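Local coordinates for protein endo-1,4-beta-xylanase D (Paenibacillus polymyxa, PDB 1UX7) that binds xylan in a calcium-dependent manner through the carbohydrate-binding module modelled here, part of a multidomain xylanase that probably degrades this polysaccharide, at residues Gly25-Ala30 against Asp110-Phe115; Lys61-Ile66 against Ala101-Asp106. One frame throughout, in Å; residues are numbered along the deposited sequence.

Interaction 1: Gly25-Ala30 against Asp110-Phe115. With CA (calcium ion), chain C; CA (calcium ion), chain D; XYP (beta-D-xylopyranose), chain B; XYP (beta-D-xylopyranose), chain E.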
# COMPACT_ATOMS: atom_id res chain seq x y z
N GLY A 25 -5.15 -8.22 6.57
CA GLY A 25 -4.42 -7.49 5.53
C GLY A 25 -3.42 -8.38 4.82
O GLY A 25 -3.61 -9.61 4.73
N VAL A 26 -2.36 -7.76 4.32
CA VAL A 26 -1.34 -8.46 3.58
C VAL A 26 0.05 -8.00 4.03
O VAL A 26 0.29 -6.81 4.25
CB VAL A 26 -1.51 -8.20 2.06
CG1 VAL A 26 -0.38 -8.80 1.23
CG2 VAL A 26 -2.89 -8.71 1.59
N ALA A 27 0.95 -8.96 4.20
CA ALA A 27 2.34 -8.70 4.49
C ALA A 27 3.16 -8.71 3.21
O ALA A 27 3.02 -9.61 2.36
CB ALA A 27 2.88 -9.72 5.46
N LEU A 28 4.01 -7.70 3.08
CA LEU A 28 4.99 -7.58 2.03
C LEU A 28 6.35 -7.73 2.69
O LEU A 28 6.67 -7.05 3.66
CB LEU A 28 4.86 -6.25 1.30
CG LEU A 28 3.47 -5.82 0.85
CD1 LEU A 28 3.58 -4.47 0.19
CD2 LEU A 28 2.85 -6.83 -0.07
N TYR A 29 7.15 -8.68 2.21
CA TYR A 29 8.39 -9.08 2.88
C TYR A 29 9.65 -8.66 2.11
O TYR A 29 10.63 -8.16 2.70
CB TYR A 29 8.40 -10.61 3.06
CG TYR A 29 7.27 -11.17 3.89
CD1 TYR A 29 7.39 -11.27 5.28
CD2 TYR A 29 6.09 -11.61 3.31
CE1 TYR A 29 6.37 -11.78 6.04
CE2 TYR A 29 5.08 -12.14 4.06
CZ TYR A 29 5.22 -12.23 5.44
OH TYR A 29 4.19 -12.75 6.19
N ALA A 30 9.63 -8.88 0.79
CA ALA A 30 10.77 -8.61 -0.07
C ALA A 30 10.43 -7.66 -1.18
O ALA A 30 9.24 -7.49 -1.52
CB ALA A 30 11.29 -9.93 -0.68
N ASP A 110 9.56 -5.89 7.54
CA ASP A 110 8.49 -6.23 6.61
C ASP A 110 7.38 -5.19 6.78
O ASP A 110 7.32 -4.52 7.80
CB ASP A 110 7.94 -7.62 6.91
CG ASP A 110 9.03 -8.67 6.93
OD1 ASP A 110 9.86 -8.62 6.00
OD2 ASP A 110 9.11 -9.57 7.81
N ALA A 111 6.54 -5.05 5.76
CA ALA A 111 5.46 -4.08 5.75
C ALA A 111 4.13 -4.81 5.82
O ALA A 111 3.89 -5.76 5.08
CB ALA A 111 5.52 -3.24 4.50
N TYR A 112 3.24 -4.35 6.67
CA TYR A 112 1.89 -4.89 6.79
C TYR A 112 0.94 -3.81 6.30
O TYR A 112 1.03 -2.66 6.70
CB TYR A 112 1.60 -5.24 8.24
CG TYR A 112 2.53 -6.26 8.88
CD1 TYR A 112 3.26 -7.19 8.14
CD2 TYR A 112 2.68 -6.28 10.27
CE1 TYR A 112 4.09 -8.12 8.77
CE2 TYR A 112 3.49 -7.20 10.90
CZ TYR A 112 4.19 -8.12 10.14
OH TYR A 112 5.01 -9.03 10.78
N VAL A 113 0.05 -4.20 5.40
CA VAL A 113 -0.88 -3.28 4.75
C VAL A 113 -2.32 -3.73 5.00
O VAL A 113 -2.65 -4.88 4.77
CB VAL A 113 -0.59 -3.17 3.24
CG1 VAL A 113 -1.51 -2.18 2.60
CG2 VAL A 113 0.87 -2.76 3.00
N ASP A 114 -3.17 -2.81 5.48
CA ASP A 114 -4.54 -3.11 5.90
C ASP A 114 -5.56 -2.74 4.81
O ASP A 114 -6.34 -3.59 4.39
CB ASP A 114 -4.79 -2.34 7.21
CG ASP A 114 -6.13 -2.60 7.81
OD1 ASP A 114 -6.88 -3.44 7.28
OD2 ASP A 114 -6.49 -1.96 8.82
N PHE A 115 -5.50 -1.50 4.33
CA PHE A 115 -6.41 -0.99 3.31
C PHE A 115 -5.85 0.30 2.73
O PHE A 115 -4.93 0.92 3.30
CB PHE A 115 -7.83 -0.73 3.86
CG PHE A 115 -7.92 0.30 4.97
CD1 PHE A 115 -7.87 1.67 4.70
CD2 PHE A 115 -8.11 -0.11 6.30
CE1 PHE A 115 -7.96 2.61 5.73
CE2 PHE A 115 -8.25 0.86 7.32
CZ PHE A 115 -8.15 2.19 7.03
CA CA C . 11.74 -7.95 4.75
CA CA D . -7.83 -4.98 5.88
C1 XYP B . 14.52 -10.99 2.31
C2 XYP B . 13.36 -10.32 3.03
C3 XYP B . 12.76 -11.23 4.10
C4 XYP B . 12.41 -12.60 3.52
C5 XYP B . 13.66 -13.12 2.83
O2 XYP B . 13.71 -9.06 3.58
O3 XYP B . 11.59 -10.63 4.64
O4 XYP B . 12.01 -13.49 4.55
O5 XYP B . 14.07 -12.19 1.85
C1 XYP E . 10.93 -14.36 4.19
C2 XYP E . 11.02 -15.54 5.12
C3 XYP E . 9.83 -16.50 4.98
C4 XYP E . 8.52 -15.71 5.05
C5 XYP E . 8.61 -14.55 4.08
O2 XYP E . 12.25 -16.20 4.89
O3 XYP E . 9.91 -17.47 6.01
O4 XYP E . 7.36 -16.44 4.70
O5 XYP E . 9.73 -13.76 4.40
O HOH W 1 13.25 -8.32 6.62
O HOH W 2 -9.37 -5.13 7.71
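Y29 and D110 meet at one calcium ion, each giving it an oxygen: the carbonyl Y29 O at 2.3 Å and the carboxylate atom D110 OD1 at 2.4 Å. The xylose of chain B adds its O2 and O3 hydroxyls, and water 1, D105 OD1 and W109 O fill the remaining positions. The metal thus grips the sugar directly, consistent with the calcium dependence of this CBM36 module.

The Y29 ring works on the next sugar. With CG anti to the carbonyl carbon (chi1 -60°), the ring lies under the xylose of chain E, whose C5 sits 3.6 Å above its plane, offset toward the rim. D110 approaches the same ring obliquely, the carboxylate turned 68° from it and D110 CG 3.5 Å from Y29 CD1. Replacing Y29 with an alanine would probably leave the calcium its carbonyl ligand but strip the chain E xylose of its aromatic platform.

Behind the site the backbones run antiparallel, joined by two pairs of hydrogen bonds: V26 with V113, and L28 with A111, where the bond from L28 N to A111 O, 2.8 Å long, is almost straight (N-H...O 175°). Between them A27 and Y112 form a non-hydrogen-bonded pair, with A27 CB 3.7 Å from Y112 CD1. On the other face L28 CD1 rests against V113 CG2.

At the far end D114 binds a second calcium through both O and OD1, alongside E5, E7 and the carbonyl of D24, while its OD2 makes a salt bridge to R51. Strand 25-28 is flanked by strand 17-19, and strand 111-118 pairs with 45-54 and 2-5; A111 faces across to A60 of strand 59-66, on the other sheet.

Interaction 2: Lys61-Ile66 against Ala101-Asp106. With CA (calcium ion), chain C; XYP (beta-D-xylopyranose), chain B.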
# COMPACT_ATOMS: atom_id res chain seq x y z
N LYS A 61 8.52 0.93 4.38
CA LYS A 61 8.19 1.90 3.34
C LYS A 61 7.49 1.19 2.20
O LYS A 61 7.98 0.17 1.71
CB LYS A 61 9.46 2.54 2.79
CG LYS A 61 9.22 3.58 1.76
CD LYS A 61 10.49 4.40 1.52
CE LYS A 61 10.32 5.40 0.41
NZ LYS A 61 11.14 5.01 -0.76
N VAL A 62 6.35 1.72 1.78
CA VAL A 62 5.52 1.13 0.74
C VAL A 62 5.30 2.17 -0.37
O VAL A 62 4.79 3.23 -0.09
CB VAL A 62 4.17 0.68 1.34
CG1 VAL A 62 3.31 0.05 0.30
CG2 VAL A 62 4.40 -0.26 2.56
N ASP A 63 5.67 1.86 -1.61
CA ASP A 63 5.42 2.71 -2.75
C ASP A 63 4.00 2.60 -3.25
O ASP A 63 3.46 1.50 -3.26
CB ASP A 63 6.35 2.35 -3.92
CG ASP A 63 7.77 2.85 -3.74
OD1 ASP A 63 8.04 3.58 -2.75
OD2 ASP A 63 8.69 2.53 -4.54
N LEU A 64 3.42 3.74 -3.63
CA LEU A 64 2.13 3.81 -4.28
C LEU A 64 2.35 4.07 -5.77
O LEU A 64 2.96 5.07 -6.15
CB LEU A 64 1.24 4.89 -3.69
CG LEU A 64 -0.09 5.11 -4.42
CD1 LEU A 64 -0.99 3.87 -4.36
CD2 LEU A 64 -0.78 6.34 -3.84
N VAL A 65 1.84 3.15 -6.59
CA VAL A 65 2.03 3.18 -8.03
C VAL A 65 0.64 3.21 -8.65
O VAL A 65 -0.19 2.35 -8.34
CB VAL A 65 2.81 1.93 -8.51
CG1 VAL A 65 3.28 2.09 -9.94
CG2 VAL A 65 3.96 1.65 -7.58
N ILE A 66 0.38 4.20 -9.51
CA ILE A 66 -0.90 4.37 -10.18
C ILE A 66 -0.65 4.40 -11.68
O ILE A 66 0.09 5.25 -12.18
CB ILE A 66 -1.67 5.63 -9.69
CG1 ILE A 66 -1.92 5.54 -8.18
CG2 ILE A 66 -2.97 5.78 -10.49
CD1 ILE A 66 -2.67 6.68 -7.54
N ALA A 101 3.63 -1.48 -3.30
CA ALA A 101 4.77 -2.35 -3.61
C ALA A 101 5.98 -2.03 -2.77
O ALA A 101 6.20 -0.88 -2.43
CB ALA A 101 5.13 -2.18 -5.07
N LEU A 102 6.77 -3.05 -2.46
CA LEU A 102 8.07 -2.82 -1.83
C LEU A 102 9.16 -2.69 -2.84
O LEU A 102 9.29 -3.54 -3.74
CB LEU A 102 8.46 -3.98 -0.93
CG LEU A 102 7.60 -4.23 0.27
CD1 LEU A 102 8.32 -5.17 1.23
CD2 LEU A 102 7.23 -2.90 0.94
N THR A 103 9.95 -1.64 -2.68
CA THR A 103 11.15 -1.42 -3.49
C THR A 103 12.37 -1.11 -2.66
O THR A 103 13.47 -1.09 -3.19
CB THR A 103 10.94 -0.28 -4.47
OG1 THR A 103 10.69 0.96 -3.78
CG2 THR A 103 9.70 -0.52 -5.33
N SER A 104 12.22 -0.94 -1.34
CA SER A 104 13.34 -0.53 -0.50
C SER A 104 13.61 -1.47 0.68
O SER A 104 14.33 -1.09 1.62
CB SER A 104 13.10 0.87 -0.02
OG SER A 104 12.03 0.86 0.89
N ASP A 105 13.07 -2.67 0.63
CA ASP A 105 13.39 -3.69 1.60
C ASP A 105 14.91 -3.95 1.55
O ASP A 105 15.54 -3.93 0.47
CB ASP A 105 12.61 -4.98 1.36
CG ASP A 105 13.03 -6.08 2.27
OD1 ASP A 105 12.59 -6.14 3.44
OD2 ASP A 105 13.81 -6.98 1.88
N ASP A 106 15.47 -4.16 2.74
CA ASP A 106 16.90 -4.47 2.90
C ASP A 106 17.16 -5.52 3.98
O ASP A 106 18.29 -5.61 4.52
CB ASP A 106 17.71 -3.19 3.14
CG ASP A 106 17.27 -2.41 4.39
OD1 ASP A 106 16.50 -2.99 5.19
OD2 ASP A 106 17.61 -1.22 4.61
CA CA C . 11.74 -7.95 4.75
C1 XYP B . 14.52 -10.99 2.31
C2 XYP B . 13.36 -10.32 3.03
C3 XYP B . 12.76 -11.23 4.10
C4 XYP B . 12.41 -12.60 3.52
C5 XYP B . 13.66 -13.12 2.83
O2 XYP B . 13.71 -9.06 3.58
O3 XYP B . 11.59 -10.63 4.64
O4 XYP B . 12.01 -13.49 4.55
O5 XYP B . 14.07 -12.19 1.85
O HOH W 3 9.53 0.33 -0.52
O HOH W 4 10.08 2.82 -1.43
O HOH W 1 13.25 -8.32 6.62
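D63 and A101 form an antiparallel hydrogen-bonded pair: D63 N donates to A101 O at 2.9 Å, and A101 N returns a bond to D63 O, both in the carbonyl plane. Past this point the backbones part, and water 3 bridges them, donating to K61 O at 2.7 Å and accepting from T103 N, with a further bond to S104 OG.

Among the side chains, T103 crosses D63 at about a right angle. T103 OG1 donates to D63 OD2 at 2.7 Å, coming from above the carboxylate plane, 52° out of it; chi1 of 62° sets this hydroxyl between the backbone N and the carbonyl carbon. Water 4 ties K61 NZ, D63 OD1 and T103 OG1 together, and K61 NZ lies 4.0 Å from D63 OD1, a long salt bridge. The aliphatic part of K61 runs past S104 OG. On the inner side L102 CD2 packs 4.2 Å from V62 CG2.

Both D63 oxygens therefore have partners, and the nearby lysine would tend to stabilise the carboxylate's negative charge. Direct and water-borne bonds tether the loop's start to strand 59-66, just ahead of calcium-binding D105.

Interactions 1 and 2 converge on the xylan-binding calcium, their centres 10 Å apart. D105, from the loop of interaction 2, brings OD1 to the metal at 2.4 Å, where it lies 2.9 Å from Y29 O of interaction 1; D105 OD2 also comes within 2.7 Å of the chain B xylose O2. Water 1 belongs to this shared shell. Behind it the contacts pack together, L102 CD1 lying 3.5 Å from the carbonyl oxygen L28 O, and A111 CB makes an apolar contact of 3.7 Å with V62 CG2 where the two sheets face each other. The site is thus assembled from two loops that pass between the sheets; of the two contacts, only interaction 1 reaches the calcium bound by D114.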